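Local coordinates for DNA mismatch repair protein MUTS (Thermus aquaticus, PDB 1EWQ), which takes part in DNA mismatch repair, binding mismatched DNA and carrying a weak ATPase activity, at residues V641-E644 with E645-L648. Numbering follows the deposited sequence.
Sequences VEME and EVAL
Val641 to Leu648 form two turns of helix 638-652, where the amides of Glu645, Val646, Ala647 and Leu648 each donate to the carbonyl oxygen four residues earlier, the shortest of these i to i+4 bonds running from Val646 N to Glu642 O at 2.9 Å. One turn apart, Val641 and Glu645 meet at an angle: CG1 of Val641, set opposite its own backbone N (chi1 176°), lies 3.6 Å from OE2 of Glu645. The glutamate chain starts back over the preceding turn, its CG 3.6 Å from Val641 O, and its other oxygen, OE1, forms a salt bridge with Arg625. On another side of the helix the selenomethionine Met643 bends at its second and third torsions and lies alongside Val646, with CE 4.2 Å from CG2 of the valine. That CG2 also sits 3.2 Å from the carbonyl oxygen of Glu642. The helix belongs to the P-loop ATPase domain of MutS, where Met643 packs on Ile676 and Val646 on Val680 of helix 670-687 and both touch Val664, while Ala745 and Leu747 of the second subunit pack on Met643 and Val646, respectively, at the dimer interface. The buried side chain of Glu642, about 11 Å from that of Ser590, a residue predicted to bind ATP, forms a salt bridge through OE2 with Arg666.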
ATOM      1  N   VAL C 641      17.008 -21.636 -12.099  1.00 39.52           N
ATOM      2  CA  VAL C 641      16.570 -20.337 -12.572  1.00 38.39           C
ATOM      3  C   VAL C 641      17.731 -19.572 -13.182  1.00 37.61           C
ATOM      4  O   VAL C 641      17.591 -18.954 -14.235  1.00 37.43           O
ATOM      5  CB  VAL C 641      15.959 -19.498 -11.434  1.00 38.35           C
ATOM      6  CG1 VAL C 641      15.603 -18.105 -11.940  1.00 38.09           C
ATOM      7  CG2 VAL C 641      14.721 -20.183 -10.903  1.00 38.46           C
ATOM      8  N   GLU C 642      18.883 -19.622 -12.525  1.00 36.78           N
ATOM      9  CA  GLU C 642      20.048 -18.923 -13.034  1.00 36.22           C
ATOM     10  C   GLU C 642      20.528 -19.578 -14.331  1.00 35.95           C
ATOM     11  O   GLU C 642      21.019 -18.892 -15.230  1.00 35.56           O
ATOM     12  CB  GLU C 642      21.149 -18.879 -11.959  1.00 35.87           C
ATOM     13  CG  GLU C 642      20.605 -18.400 -10.604  1.00 35.69           C
ATOM     14  CD  GLU C 642      21.670 -17.964  -9.604  1.00 35.64           C
ATOM     15  OE1 GLU C 642      22.770 -18.546  -9.589  1.00 35.56           O
ATOM     16  OE2 GLU C 642      21.391 -17.042  -8.807  1.00 35.58           O
HETATM   17  N   MSE C 643      20.367 -20.894 -14.446  1.00 35.49           N
HETATM   18  CA  MSE C 643      20.779 -21.571 -15.672  1.00 35.83           C
HETATM   19  C   MSE C 643      19.883 -21.132 -16.829  1.00 35.61           C
HETATM   20  O   MSE C 643      20.348 -21.002 -17.960  1.00 35.70           O
HETATM   21  CB  MSE C 643      20.724 -23.098 -15.518  1.00 36.34           C
HETATM   22  CG  MSE C 643      21.806 -23.678 -14.628  1.00 37.07           C
HETATM   23 SE   MSE C 643      23.585 -23.277 -15.259  1.00 39.33          SE
HETATM   24  CE  MSE C 643      23.985 -21.752 -14.138  1.00 38.06           C
ATOM     25  N   GLU C 644      18.602 -20.905 -16.550  1.00 35.31           N
ATOM     26  CA  GLU C 644      17.677 -20.451 -17.586  1.00 35.26           C
ATOM     27  C   GLU C 644      18.137 -19.086 -18.084  1.00 34.86           C
ATOM     28  O   GLU C 644      18.191 -18.842 -19.287  1.00 34.45           O
ATOM     29  CB  GLU C 644      16.245 -20.336 -17.041  1.00 35.49           C
ATOM     30  CG  GLU C 644      15.517 -21.658 -16.913  1.00 36.31           C
ATOM     31  CD  GLU C 644      14.085 -21.501 -16.417  1.00 36.66           C
ATOM     32  OE1 GLU C 644      13.328 -22.485 -16.480  1.00 36.93           O
ATOM     33  OE2 GLU C 644      13.714 -20.402 -15.959  1.00 37.24           O
ATOM     34  N   GLU C 645      18.468 -18.195 -17.154  1.00 34.64           N
ATOM     35  CA  GLU C 645      18.923 -16.864 -17.532  1.00 34.64           C
ATOM     36  C   GLU C 645      20.201 -16.944 -18.374  1.00 34.16           C
ATOM     37  O   GLU C 645      20.338 -16.236 -19.371  1.00 34.25           O
ATOM     38  CB  GLU C 645      19.163 -16.013 -16.287  1.00 35.61           C
ATOM     39  CG  GLU C 645      17.894 -15.640 -15.535  1.00 37.01           C
ATOM     40  CD  GLU C 645      18.183 -14.947 -14.204  1.00 38.10           C
ATOM     41  OE1 GLU C 645      19.049 -14.035 -14.170  1.00 38.72           O
ATOM     42  OE2 GLU C 645      17.526 -15.307 -13.199  1.00 38.60           O
ATOM     43  N   VAL C 646      21.129 -17.806 -17.968  1.00 33.31           N
ATOM     44  CA  VAL C 646      22.377 -17.981 -18.701  1.00 32.75           C
ATOM     45  C   VAL C 646      22.085 -18.414 -20.138  1.00 32.65           C
ATOM     46  O   VAL C 646      22.701 -17.915 -21.077  1.00 32.71           O
ATOM     47  CB  VAL C 646      23.291 -19.035 -18.023  1.00 32.46           C
ATOM     48  CG1 VAL C 646      24.470 -19.378 -18.923  1.00 32.16           C
ATOM     49  CG2 VAL C 646      23.806 -18.487 -16.700  1.00 32.52           C
ATOM     50  N   ALA C 647      21.143 -19.342 -20.300  1.00 32.34           N
ATOM     51  CA  ALA C 647      20.763 -19.822 -21.623  1.00 32.04           C
ATOM     52  C   ALA C 647      20.303 -18.658 -22.491  1.00 31.81           C
ATOM     53  O   ALA C 647      20.781 -18.499 -23.606  1.00 32.08           O
ATOM     54  CB  ALA C 647      19.656 -20.859 -21.517  1.00 31.68           C
ATOM     55  N   LEU C 648      19.376 -17.846 -21.995  1.00 31.47           N
ATOM     56  CA  LEU C 648      18.911 -16.711 -22.778  1.00 31.65           C
ATOM     57  C   LEU C 648      20.102 -15.855 -23.184  1.00 31.52           C
ATOM     58  O   LEU C 648      20.198 -15.409 -24.333  1.00 31.16           O
ATOM     59  CB  LEU C 648      17.917 -15.852 -21.988  1.00 32.34           C
ATOM     60  CG  LEU C 648      16.456 -16.322 -21.927  1.00 33.43           C
ATOM     61  CD1 LEU C 648      15.631 -15.284 -21.194  1.00 33.51           C
ATOM     62  CD2 LEU C 648      15.898 -16.525 -23.346  1.00 33.42           C
TER